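Local coordinates for protein catalase (PDB 2J2M) that catalyses the breakdown of hydrogen peroxide to water and oxygen, using a heme buried in a subunit built round an antiparallel β-barrel, at residues 113-118 / 295-300; 56-61 / 188-193; 122-127 / 213-218. All coordinates share one frame; numbering follows the deposited sequence.

Contact 1. Residues 113-118 / 295-300; sequences FSVKFY and GTMTLN. With HEM (protoporphyrin IX containing Fe), chain E.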
loop_
_atom_site.group_PDB
_atom_site.type_symbol
_atom_site.label_atom_id
_atom_site.label_comp_id
_atom_site.label_asym_id
_atom_site.label_seq_id
_atom_site.Cartn_x
_atom_site.Cartn_y
_atom_site.Cartn_z
ATOM N N PHE A 113 -27.027 -4.797 6.867
ATOM C CA PHE A 113 -27.914 -5.261 5.800
ATOM C C PHE A 113 -27.605 -4.462 4.503
ATOM O O PHE A 113 -28.130 -3.370 4.275
ATOM C CB PHE A 113 -29.381 -5.068 6.258
ATOM C CG PHE A 113 -30.411 -5.779 5.400
ATOM C CD1 PHE A 113 -30.449 -5.601 4.027
ATOM C CD2 PHE A 113 -31.374 -6.604 5.997
ATOM C CE1 PHE A 113 -31.412 -6.250 3.252
ATOM C CE2 PHE A 113 -32.338 -7.254 5.244
ATOM C CZ PHE A 113 -32.353 -7.073 3.862
ATOM N N SER A 114 -26.724 -5.002 3.674
ATOM C CA SER A 114 -26.219 -4.280 2.511
ATOM C C SER A 114 -26.622 -4.986 1.204
ATOM O O SER A 114 -26.444 -6.204 1.056
ATOM C CB SER A 114 -24.676 -4.126 2.584
ATOM O OG SER A 114 -24.262 -3.379 3.720
ATOM N N VAL A 115 -27.135 -4.205 0.258
ATOM C CA VAL A 115 -27.575 -4.716 -1.048
ATOM C C VAL A 115 -27.113 -3.802 -2.198
ATOM O O VAL A 115 -27.487 -2.627 -2.264
ATOM C CB VAL A 115 -29.109 -4.939 -1.102
ATOM C CG1 VAL A 115 -29.540 -5.449 -2.487
ATOM C CG2 VAL A 115 -29.527 -5.930 -0.044
ATOM N N LYS A 116 -26.279 -4.367 -3.074
ATOM C CA LYS A 116 -25.805 -3.712 -4.302
ATOM C C LYS A 116 -26.710 -4.126 -5.465
ATOM O O LYS A 116 -26.860 -5.332 -5.753
ATOM C CB LYS A 116 -24.345 -4.119 -4.611
ATOM C CG LYS A 116 -23.720 -3.457 -5.866
ATOM C CD LYS A 116 -22.221 -3.811 -6.090
ATOM C CE LYS A 116 -21.290 -3.227 -5.030
ATOM N NZ LYS A 116 -21.511 -1.767 -4.817
ATOM N N PHE A 117 -27.308 -3.123 -6.113
ATOM C CA PHE A 117 -28.242 -3.319 -7.234
ATOM C C PHE A 117 -27.501 -2.926 -8.473
ATOM O O PHE A 117 -27.093 -1.779 -8.602
ATOM C CB PHE A 117 -29.471 -2.406 -7.127
ATOM C CG PHE A 117 -30.381 -2.724 -5.979
ATOM C CD1 PHE A 117 -29.978 -2.498 -4.660
ATOM C CD2 PHE A 117 -31.671 -3.206 -6.218
ATOM C CE1 PHE A 117 -30.868 -2.768 -3.586
ATOM C CE2 PHE A 117 -32.545 -3.482 -5.178
ATOM C CZ PHE A 117 -32.138 -3.272 -3.853
ATOM N N TYR A 118 -27.321 -3.876 -9.384
ATOM C CA TYR A 118 -26.612 -3.615 -10.619
ATOM C C TYR A 118 -27.640 -3.235 -11.630
ATOM O O TYR A 118 -28.143 -4.069 -12.350
ATOM C CB TYR A 118 -25.843 -4.841 -11.072
ATOM C CG TYR A 118 -24.849 -5.394 -10.056
ATOM C CD1 TYR A 118 -25.248 -6.337 -9.101
ATOM C CD2 TYR A 118 -23.503 -5.005 -10.073
ATOM C CE1 TYR A 118 -24.335 -6.877 -8.177
ATOM C CE2 TYR A 118 -22.583 -5.555 -9.189
ATOM C CZ TYR A 118 -23.007 -6.480 -8.231
ATOM O OH TYR A 118 -22.100 -7.024 -7.331
ATOM N N GLY A 295 -41.272 -4.265 -3.786
ATOM C CA GLY A 295 -40.869 -5.499 -4.431
ATOM C C GLY A 295 -40.282 -6.457 -3.430
ATOM O O GLY A 295 -40.486 -6.309 -2.218
ATOM N N THR A 296 -39.584 -7.461 -3.960
ATOM C CA THR A 296 -39.027 -8.543 -3.169
ATOM C C THR A 296 -37.660 -9.050 -3.660
ATOM O O THR A 296 -37.420 -9.230 -4.862
ATOM C CB THR A 296 -40.096 -9.686 -2.868
ATOM O OG1 THR A 296 -39.576 -10.994 -3.180
ATOM C CG2 THR A 296 -41.401 -9.434 -3.580
ATOM N N MET A 297 -36.750 -9.231 -2.706
ATOM C CA MET A 297 -35.434 -9.745 -3.003
ATOM C C MET A 297 -35.386 -11.225 -2.650
ATOM O O MET A 297 -35.850 -11.636 -1.571
ATOM C CB MET A 297 -34.358 -8.958 -2.244
ATOM C CG MET A 297 -32.970 -9.625 -2.217
ATOM S SD MET A 297 -31.642 -8.629 -1.444
ATOM C CE MET A 297 -32.145 -8.612 0.266
ATOM N N THR A 298 -34.824 -12.012 -3.570
ATOM C CA THR A 298 -34.566 -13.427 -3.361
ATOM C C THR A 298 -33.063 -13.666 -3.519
ATOM O O THR A 298 -32.509 -13.341 -4.557
ATOM C CB THR A 298 -35.354 -14.268 -4.398
ATOM O OG1 THR A 298 -36.754 -13.996 -4.243
ATOM C CG2 THR A 298 -35.095 -15.785 -4.230
ATOM N N LEU A 299 -32.406 -14.177 -2.479
ATOM C CA LEU A 299 -31.008 -14.627 -2.578
ATOM C C LEU A 299 -30.938 -16.147 -2.898
ATOM O O LEU A 299 -31.252 -17.002 -2.070
ATOM C CB LEU A 299 -30.250 -14.310 -1.286
ATOM C CG LEU A 299 -29.517 -12.986 -1.007
ATOM C CD1 LEU A 299 -29.903 -11.846 -1.917
ATOM C CD2 LEU A 299 -29.662 -12.598 0.436
ATOM N N ASN A 300 -30.508 -16.460 -4.115
ATOM C CA ASN A 300 -30.621 -17.814 -4.634
ATOM C C ASN A 300 -29.293 -18.466 -5.085
ATOM O O ASN A 300 -29.285 -19.575 -5.612
ATOM C CB ASN A 300 -31.668 -17.854 -5.763
ATOM C CG ASN A 300 -31.359 -16.892 -6.922
ATOM O OD1 ASN A 300 -30.254 -16.392 -7.081
ATOM N ND2 ASN A 300 -32.364 -16.638 -7.731
HETATM C CHA HEM E . -19.514 -0.383 7.242
HETATM C CHB HEM E . -24.190 0.336 8.444
HETATM C CHC HEM E . -23.004 4.654 10.240
HETATM C CHD HEM E . -18.544 4.240 8.452
HETATM C C1A HEM E . -20.890 -0.558 7.366
HETATM C C2A HEM E . -21.685 -1.684 6.881
HETATM C C3A HEM E . -22.981 -1.479 7.218
HETATM C C4A HEM E . -23.049 -0.228 7.927
HETATM C CMA HEM E . -24.206 -2.380 6.927
HETATM C CAA HEM E . -21.092 -2.902 6.127
HETATM C CBA HEM E . -21.117 -2.743 4.605
HETATM C CGA HEM E . -20.570 -4.030 4.027
HETATM O O1A HEM E . -19.457 -4.020 3.435
HETATM O O2A HEM E . -21.244 -5.083 4.185
HETATM C C1B HEM E . -24.301 1.593 8.978
HETATM C C2B HEM E . -25.533 2.303 9.280
HETATM C C3B HEM E . -25.178 3.488 9.778
HETATM C C4B HEM E . -23.738 3.567 9.802
HETATM C CMB HEM E . -26.984 1.806 9.027
HETATM C CAB HEM E . -26.105 4.636 10.212
HETATM C CBB HEM E . -27.220 4.413 10.900
HETATM C C1C HEM E . -21.734 4.986 9.848
HETATM C C2C HEM E . -21.093 6.281 9.966
HETATM C C3C HEM E . -19.856 6.143 9.450
HETATM C C4C HEM E . -19.681 4.769 9.010
HETATM C CMC HEM E . -21.728 7.586 10.534
HETATM C CAC HEM E . -18.743 7.214 9.351
HETATM C CBC HEM E . -18.773 8.171 8.416
HETATM C C1D HEM E . -18.346 2.961 7.984
HETATM C C2D HEM E . -17.106 2.470 7.415
HETATM C C3D HEM E . -17.413 1.025 7.024
HETATM C C4D HEM E . -18.803 0.790 7.400
HETATM C CMD HEM E . -15.777 3.270 7.202
HETATM C CAD HEM E . -16.460 0.018 6.355
HETATM C CBD HEM E . -16.862 -0.080 4.882
HETATM C CGD HEM E . -15.814 -0.785 4.042
HETATM O O1D HEM E . -14.654 -1.053 4.499
HETATM O O2D HEM E . -16.146 -1.070 2.871
HETATM N NA HEM E . -21.772 0.305 7.991
HETATM N NB HEM E . -23.226 2.388 9.312
HETATM N NC HEM E . -20.849 4.100 9.260
HETATM N ND HEM E . -19.302 1.958 7.946
HETATM FE FE HEM E . -21.335 2.296 8.350
#
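Met297 meets Phe113 and Val115 in a purely apolar contact inside the curled antiparallel sheet of the catalase core, between strands 112-119 and 292-302, which are not neighbours in that sheet. The CA atoms of Val115 and Met297 stay 9.5 Å apart, so side chains alone span the gap. Met297 suits the task because it is long and unbranched: CG lies anti to the backbone N (chi1 166°), the chain runs on extended, and only at chi3 (68°) does it bend and turn the methyl aside. Its SD passes alongside Val115, 3.7 Å from CG2, while its CE lies 3.9 Å from Phe113 CE1, approaching that ring obliquely. Valine, short and branched, offers both methyls to the sulfur. On the other side of strand 112-119 the small Ser114 fits against the heme, with OG 3.3 Å from HEM CBA, and the backbone N of Phe113 lies near the methyl CMA. The strand thus separates barrel core from cofactor. Around the contact, Phe113 stacks on Trp217 and meets Phe94 and Trp258 edge-to-face; strand 87-95 adds Val90 against Val115, and strand 257-265 brings Trp258 against Met297.

Contact 2. Residues 56-61 / 188-193; sequences HARGFG and ASYRKM. With HEM (protoporphyrin IX containing Fe), chain E.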
loop_
_atom_site.group_PDB
_atom_site.type_symbol
_atom_site.label_atom_id
_atom_site.label_comp_id
_atom_site.label_asym_id
_atom_site.label_seq_id
_atom_site.Cartn_x
_atom_site.Cartn_y
_atom_site.Cartn_z
ATOM N N HIS A 56 -17.938 -3.812 10.881
ATOM C CA HIS A 56 -18.698 -4.792 10.107
ATOM C C HIS A 56 -17.805 -5.762 9.376
ATOM O O HIS A 56 -18.159 -6.208 8.279
ATOM C CB HIS A 56 -19.615 -4.124 9.078
ATOM C CG HIS A 56 -20.768 -3.378 9.668
ATOM N ND1 HIS A 56 -22.041 -3.910 9.732
ATOM C CD2 HIS A 56 -20.859 -2.116 10.150
ATOM C CE1 HIS A 56 -22.861 -3.014 10.258
ATOM N NE2 HIS A 56 -22.173 -1.909 10.502
ATOM N N ALA A 57 -16.644 -6.055 9.964
ATOM C CA ALA A 57 -15.663 -6.988 9.368
ATOM C C ALA A 57 -16.210 -8.403 9.270
ATOM O O ALA A 57 -15.932 -9.119 8.296
ATOM C CB ALA A 57 -14.332 -6.978 10.134
ATOM N N ARG A 58 -16.970 -8.819 10.276
ATOM C CA ARG A 58 -17.583 -10.167 10.255
ATOM C C ARG A 58 -18.878 -10.152 9.435
ATOM O O ARG A 58 -19.808 -9.413 9.739
ATOM C CB ARG A 58 -17.814 -10.681 11.682
ATOM C CG ARG A 58 -18.729 -11.889 11.783
ATOM C CD ARG A 58 -18.146 -13.136 11.069
ATOM N NE ARG A 58 -17.759 -14.198 11.993
ATOM C CZ ARG A 58 -17.420 -15.432 11.626
ATOM N NH1 ARG A 58 -17.380 -15.760 10.343
ATOM N NH2 ARG A 58 -17.106 -16.336 12.548
ATOM N N GLY A 59 -18.928 -10.952 8.383
ATOM C CA GLY A 59 -20.080 -10.947 7.489
ATOM C C GLY A 59 -20.241 -12.106 6.506
ATOM O O GLY A 59 -19.361 -12.982 6.385
ATOM N N PHE A 60 -21.371 -12.068 5.783
ATOM C CA PHE A 60 -21.795 -13.120 4.875
ATOM C C PHE A 60 -22.489 -12.518 3.664
ATOM O O PHE A 60 -23.433 -11.735 3.809
ATOM C CB PHE A 60 -22.765 -14.112 5.568
ATOM C CG PHE A 60 -23.430 -15.085 4.595
ATOM C CD1 PHE A 60 -22.801 -16.283 4.247
ATOM C CD2 PHE A 60 -24.668 -14.766 3.992
ATOM C CE1 PHE A 60 -23.389 -17.178 3.343
ATOM C CE2 PHE A 60 -25.270 -15.635 3.066
ATOM C CZ PHE A 60 -24.625 -16.852 2.732
ATOM N N GLY A 61 -22.047 -12.918 2.477
ATOM C CA GLY A 61 -22.591 -12.393 1.234
ATOM C C GLY A 61 -23.156 -13.434 0.295
ATOM O O GLY A 61 -22.642 -14.570 0.210
ATOM N N ALA A 188 -31.262 -14.489 15.323
ATOM C CA ALA A 188 -30.953 -15.921 15.269
ATOM C C ALA A 188 -30.189 -16.274 13.991
ATOM O O ALA A 188 -29.404 -17.242 13.949
ATOM C CB ALA A 188 -32.248 -16.772 15.385
ATOM N N SER A 189 -30.477 -15.515 12.936
ATOM C CA SER A 189 -29.594 -15.458 11.790
ATOM C C SER A 189 -29.901 -14.291 10.854
ATOM O O SER A 189 -30.902 -13.559 11.000
ATOM C CB SER A 189 -29.567 -16.782 11.020
ATOM O OG SER A 189 -30.854 -17.105 10.575
ATOM N N TYR A 190 -28.996 -14.148 9.893
ATOM C CA TYR A 190 -29.105 -13.177 8.827
ATOM C C TYR A 190 -30.429 -13.243 8.058
ATOM O O TYR A 190 -30.963 -12.198 7.668
ATOM C CB TYR A 190 -27.902 -13.332 7.895
ATOM C CG TYR A 190 -26.570 -13.053 8.585
ATOM C CD1 TYR A 190 -26.446 -12.033 9.512
ATOM C CD2 TYR A 190 -25.433 -13.811 8.291
ATOM C CE1 TYR A 190 -25.220 -11.773 10.144
ATOM C CE2 TYR A 190 -24.206 -13.553 8.913
ATOM C CZ TYR A 190 -24.111 -12.526 9.834
ATOM O OH TYR A 190 -22.919 -12.260 10.444
ATOM N N ARG A 191 -30.964 -14.453 7.868
ATOM C CA ARG A 191 -32.181 -14.640 7.085
ATOM C C ARG A 191 -33.433 -14.400 7.934
ATOM O O ARG A 191 -34.557 -14.275 7.409
ATOM C CB ARG A 191 -32.200 -16.016 6.406
ATOM C CG ARG A 191 -32.300 -17.190 7.350
ATOM C CD ARG A 191 -31.739 -18.478 6.728
ATOM N NE ARG A 191 -32.813 -19.258 6.153
ATOM C CZ ARG A 191 -33.396 -20.300 6.736
ATOM N NH1 ARG A 191 -32.978 -20.749 7.912
ATOM N NH2 ARG A 191 -34.383 -20.920 6.102
ATOM N N LYS A 192 -33.232 -14.307 9.248
ATOM C CA LYS A 192 -34.346 -14.082 10.162
ATOM C C LYS A 192 -34.292 -12.714 10.834
ATOM O O LYS A 192 -34.546 -12.586 12.028
ATOM C CB LYS A 192 -34.413 -15.202 11.188
ATOM C CG LYS A 192 -34.602 -16.556 10.540
ATOM C CD LYS A 192 -34.946 -17.635 11.547
ATOM C CE LYS A 192 -34.979 -18.991 10.836
ATOM N NZ LYS A 192 -35.143 -20.079 11.829
ATOM N N MET A 193 -33.977 -11.700 10.042
ATOM C CA MET A 193 -33.891 -10.327 10.514
ATOM C C MET A 193 -34.411 -9.366 9.459
ATOM O O MET A 193 -34.470 -9.683 8.261
ATOM C CB MET A 193 -32.441 -9.962 10.847
ATOM C CG MET A 193 -31.593 -9.601 9.634
ATOM S SD MET A 193 -29.869 -9.444 10.104
ATOM C CE MET A 193 -29.125 -8.961 8.514
HETATM C CHA HEM E . -19.514 -0.383 7.242
HETATM C CHB HEM E . -24.190 0.336 8.444
HETATM C CHC HEM E . -23.004 4.654 10.240
HETATM C CHD HEM E . -18.544 4.240 8.452
HETATM C C1A HEM E . -20.890 -0.558 7.366
HETATM C C2A HEM E . -21.685 -1.684 6.881
HETATM C C3A HEM E . -22.981 -1.479 7.218
HETATM C C4A HEM E . -23.049 -0.228 7.927
HETATM C CMA HEM E . -24.206 -2.380 6.927
HETATM C CAA HEM E . -21.092 -2.902 6.127
HETATM C CBA HEM E . -21.117 -2.743 4.605
HETATM C CGA HEM E . -20.570 -4.030 4.027
HETATM O O1A HEM E . -19.457 -4.020 3.435
HETATM O O2A HEM E . -21.244 -5.083 4.185
HETATM C C1B HEM E . -24.301 1.593 8.978
HETATM C C2B HEM E . -25.533 2.303 9.280
HETATM C C3B HEM E . -25.178 3.488 9.778
HETATM C C4B HEM E . -23.738 3.567 9.802
HETATM C CMB HEM E . -26.984 1.806 9.027
HETATM C CAB HEM E . -26.105 4.636 10.212
HETATM C CBB HEM E . -27.220 4.413 10.900
HETATM C C1C HEM E . -21.734 4.986 9.848
HETATM C C2C HEM E . -21.093 6.281 9.966
HETATM C C3C HEM E . -19.856 6.143 9.450
HETATM C C4C HEM E . -19.681 4.769 9.010
HETATM C CMC HEM E . -21.728 7.586 10.534
HETATM C CAC HEM E . -18.743 7.214 9.351
HETATM C CBC HEM E . -18.773 8.171 8.416
HETATM C C1D HEM E . -18.346 2.961 7.984
HETATM C C2D HEM E . -17.106 2.470 7.415
HETATM C C3D HEM E . -17.413 1.025 7.024
HETATM C C4D HEM E . -18.803 0.790 7.400
HETATM C CMD HEM E . -15.777 3.270 7.202
HETATM C CAD HEM E . -16.460 0.018 6.355
HETATM C CBD HEM E . -16.862 -0.080 4.882
HETATM C CGD HEM E . -15.814 -0.785 4.042
HETATM O O1D HEM E . -14.654 -1.053 4.499
HETATM O O2D HEM E . -16.146 -1.070 2.871
HETATM N NA HEM E . -21.772 0.305 7.991
HETATM N NB HEM E . -23.226 2.388 9.312
HETATM N NC HEM E . -20.849 4.100 9.260
HETATM N ND HEM E . -19.302 1.958 7.946
HETATM FE FE HEM E . -21.335 2.296 8.350
#
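Tyr190 packs against Phe60 where the chain leaves the heme pocket: residues 56-58 form the loop that carries His56 over the porphyrin, and residues 59-61 begin strand 59-68 of the barrel. The imidazole of His56 lies face-on to the macrocycle, with HEM C2A 3.3 Å above the ring plane and over its centre. His56 NE2 sits 4.8 Å from HEM FE, too far for it to be a ligand of the iron, a placement consistent with the distal histidine of heme catalases. ND1 of the same ring is hydrogen-bonded to Ser95 OG, which fixes the rotation of the imidazole.

Behind this loop, Tyr190 comes from the irregular segment 188-193, where Lys192 N bonds back to Ser189 O and rounds off a turn. The tyrosine ring lays CE2 at 3.7 Å from Phe60 CB, an oblique approach to the methylene rather than a ring stack. The first torsion of Phe60, extended at 170°, then carries its ring away from the tyrosine once CB has made the contact. Farther out, the phenol oxygen OH of Tyr190 lies 4.3 Å from Gly59 CA, a loose approach; this buried hydroxyl finds its polar partner in Glu105 OE2. Arg58, whose CG skirts the hydroxyl, sends its guanidinium to Ser103 O and Asn240 OD1. Helix 241-251 packs against the pair, with Thr246 touching both Phe60 and Tyr190, while strand 87-95 supplies Phe94 beside the tyrosine.

Contact 3. Residues 122-127 / 213-218; sequences GNWDFV and IKLRWV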
loop_
_atom_site.group_PDB
_atom_site.type_symbol
_atom_site.label_atom_id
_atom_site.label_comp_id
_atom_site.label_asym_id
_atom_site.label_seq_id
_atom_site.Cartn_x
_atom_site.Cartn_y
_atom_site.Cartn_z
ATOM N N GLY A 122 -26.615 2.370 -13.647
ATOM C CA GLY A 122 -25.608 2.364 -12.570
ATOM C C GLY A 122 -25.905 1.514 -11.335
ATOM O O GLY A 122 -26.996 0.919 -11.190
ATOM N N ASN A 123 -24.916 1.430 -10.451
ATOM C CA ASN A 123 -25.106 0.743 -9.165
ATOM C C ASN A 123 -25.776 1.654 -8.130
ATOM O O ASN A 123 -25.413 2.842 -7.998
ATOM C CB ASN A 123 -23.784 0.178 -8.606
ATOM C CG ASN A 123 -23.213 -0.977 -9.457
ATOM O OD1 ASN A 123 -23.814 -1.387 -10.469
ATOM N ND2 ASN A 123 -22.034 -1.485 -9.056
ATOM N N TRP A 124 -26.748 1.077 -7.414
ATOM C CA TRP A 124 -27.301 1.662 -6.220
ATOM C C TRP A 124 -26.979 0.785 -5.033
ATOM O O TRP A 124 -27.324 -0.419 -5.014
ATOM C CB TRP A 124 -28.822 1.769 -6.324
ATOM C CG TRP A 124 -29.496 2.124 -4.999
ATOM C CD1 TRP A 124 -29.085 3.053 -4.087
ATOM C CD2 TRP A 124 -30.705 1.576 -4.485
ATOM N NE1 TRP A 124 -29.943 3.095 -3.019
ATOM C CE2 TRP A 124 -30.956 2.205 -3.240
ATOM C CE3 TRP A 124 -31.612 0.616 -4.954
ATOM C CZ2 TRP A 124 -32.057 1.895 -2.455
ATOM C CZ3 TRP A 124 -32.715 0.310 -4.162
ATOM C CH2 TRP A 124 -32.924 0.949 -2.930
ATOM N N ASP A 125 -26.358 1.355 -4.012
ATOM C CA ASP A 125 -26.134 0.565 -2.812
ATOM C C ASP A 125 -27.153 0.917 -1.749
ATOM O O ASP A 125 -27.264 2.091 -1.392
ATOM C CB ASP A 125 -24.721 0.785 -2.263
ATOM C CG ASP A 125 -23.639 0.273 -3.193
ATOM O OD1 ASP A 125 -22.540 0.858 -3.157
ATOM O OD2 ASP A 125 -23.869 -0.710 -3.944
ATOM N N PHE A 126 -27.914 -0.079 -1.295
ATOM C CA PHE A 126 -28.610 0.003 -0.014
ATOM C C PHE A 126 -27.661 -0.466 1.100
ATOM O O PHE A 126 -27.134 -1.572 1.045
ATOM C CB PHE A 126 -29.927 -0.815 0.010
ATOM C CG PHE A 126 -30.609 -0.837 1.374
ATOM C CD1 PHE A 126 -30.225 -1.765 2.358
ATOM C CD2 PHE A 126 -31.605 0.090 1.690
ATOM C CE1 PHE A 126 -30.853 -1.786 3.636
ATOM C CE2 PHE A 126 -32.246 0.085 2.956
ATOM C CZ PHE A 126 -31.864 -0.847 3.937
ATOM N N VAL A 127 -27.416 0.386 2.091
ATOM C CA VAL A 127 -26.490 0.030 3.180
ATOM C C VAL A 127 -27.165 0.425 4.491
ATOM O O VAL A 127 -27.111 1.578 4.914
ATOM C CB VAL A 127 -25.087 0.707 2.988
ATOM C CG1 VAL A 127 -24.090 0.278 4.081
ATOM C CG2 VAL A 127 -24.532 0.390 1.595
ATOM N N ILE A 213 -37.830 9.733 1.842
ATOM C CA ILE A 213 -38.194 8.321 1.910
ATOM C C ILE A 213 -37.322 7.567 2.913
ATOM O O ILE A 213 -36.141 7.883 3.080
ATOM C CB ILE A 213 -38.134 7.628 0.507
ATOM C CG1 ILE A 213 -36.681 7.433 0.062
ATOM C CG2 ILE A 213 -38.921 8.427 -0.546
ATOM C CD1 ILE A 213 -36.154 6.051 0.332
ATOM N N LYS A 214 -37.939 6.588 3.574
ATOM C CA LYS A 214 -37.254 5.599 4.400
ATOM C C LYS A 214 -37.490 4.245 3.694
ATOM O O LYS A 214 -38.531 4.042 3.014
ATOM C CB LYS A 214 -37.875 5.583 5.801
ATOM C CG LYS A 214 -36.926 5.643 7.009
ATOM C CD LYS A 214 -36.338 7.018 7.174
ATOM C CE LYS A 214 -36.512 7.590 8.570
ATOM N NZ LYS A 214 -35.802 6.994 9.740
ATOM N N LEU A 215 -36.524 3.334 3.848
ATOM C CA LEU A 215 -36.585 2.027 3.210
ATOM C C LEU A 215 -36.633 0.945 4.256
ATOM O O LEU A 215 -35.981 1.054 5.287
ATOM C CB LEU A 215 -35.396 1.830 2.287
ATOM C CG LEU A 215 -35.521 1.932 0.759
ATOM C CD1 LEU A 215 -36.916 2.267 0.197
ATOM C CD2 LEU A 215 -34.434 2.855 0.172
ATOM N N ARG A 216 -37.360 -0.121 3.944
ATOM C CA ARG A 216 -37.786 -1.119 4.912
ATOM C C ARG A 216 -37.737 -2.534 4.299
ATOM O O ARG A 216 -38.416 -2.798 3.302
ATOM C CB ARG A 216 -39.236 -0.788 5.327
ATOM C CG ARG A 216 -39.447 -0.372 6.785
ATOM C CD ARG A 216 -38.999 1.035 7.186
ATOM N NE ARG A 216 -38.538 0.851 8.552
ATOM C CZ ARG A 216 -38.817 1.573 9.628
ATOM N NH1 ARG A 216 -39.502 2.698 9.581
ATOM N NH2 ARG A 216 -38.313 1.171 10.771
ATOM N N TRP A 217 -36.920 -3.425 4.861
ATOM C CA TRP A 217 -36.945 -4.846 4.465
ATOM C C TRP A 217 -37.628 -5.725 5.514
ATOM O O TRP A 217 -37.338 -5.607 6.707
ATOM C CB TRP A 217 -35.539 -5.396 4.224
ATOM C CG TRP A 217 -34.739 -4.738 3.138
ATOM C CD1 TRP A 217 -33.822 -3.727 3.293
ATOM C CD2 TRP A 217 -34.736 -5.070 1.739
ATOM N NE1 TRP A 217 -33.262 -3.418 2.089
ATOM C CE2 TRP A 217 -33.792 -4.226 1.117
ATOM C CE3 TRP A 217 -35.422 -6.006 0.959
ATOM C CZ2 TRP A 217 -33.531 -4.273 -0.264
ATOM C CZ3 TRP A 217 -35.161 -6.057 -0.430
ATOM C CH2 TRP A 217 -34.220 -5.199 -1.015
ATOM N N VAL A 218 -38.527 -6.603 5.058
ATOM C CA VAL A 218 -39.348 -7.446 5.935
ATOM C C VAL A 218 -39.110 -8.891 5.515
ATOM O O VAL A 218 -39.393 -9.235 4.380
ATOM C CB VAL A 218 -40.894 -7.081 5.845
ATOM C CG1 VAL A 218 -41.759 -7.983 6.784
ATOM C CG2 VAL A 218 -41.171 -5.555 6.149
#
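The aromatic part of this contact is a T-shaped pair: Trp217 turns the edge of its five-membered ring onto the face of Phe126, with centroids 4.4 Å apart and planes at 83°. NE1 of Trp217 stands 3.2 Å above the Phe126 ring plane, over its centre, so the polar corner of the indole points into the electron-rich face of the phenyl ring. This is a place where tryptophan fits well, since its N-H can be buried against an aromatic cloud.

The apolar part is carried by Leu215. Its CB lies at the rim of the Phe126 ring, 3.7 Å from CE2, and its CD2 meets the indole of Trp124 at the edge, 3.7 Å from CZ2. Leucine thus bridges the two rings, CB on one and CD2 on the other. Trp124 and Phe126, two apart on their strand, lie on its same side, and their nearly identical extended first torsions (chi1 169° and 175°) send both rings across toward strand 210-219. With an alanine here in place of Phe126, the indole NE1 would probably lose the ring face it rests on, and a gap would open beside Leu215.

Two partners extend the cluster, since Trp124 stacks on Phe117 and Trp217 on Phe113; Val127, next along the strand, touches the heme. The short strand segments pass 9.9 Å apart at a steep angle, too distant for backbone pairing. Large inward-facing side chains meeting across strands that are not sheet neighbours are what fills the interior of the catalase β-barrel.

In the fold
Along the chain the segments run 56-61, 113-118, 122-127, 188-193, 213-218 and 295-300, so contact 3 is nested within the loop closed by contact 1, whereas contact 2 alternates with both. All reach the same antiparallel sheet. Contacts 1 and 3 lie about 9 Å apart between centres and share the hairpin of strands 112-119 and 122-129; Phe113 CZ packs 3.4 Å from Trp217 CG, merging them into one apolar core. Contact 2 is about 14 Å from contact 1 and 17 Å from contact 3, centre to centre, and meets contact 1 through Met193 and Phe113. Contacts 1 and 2 both touch the heme, so the pocket wall is continuous with the barrel interior.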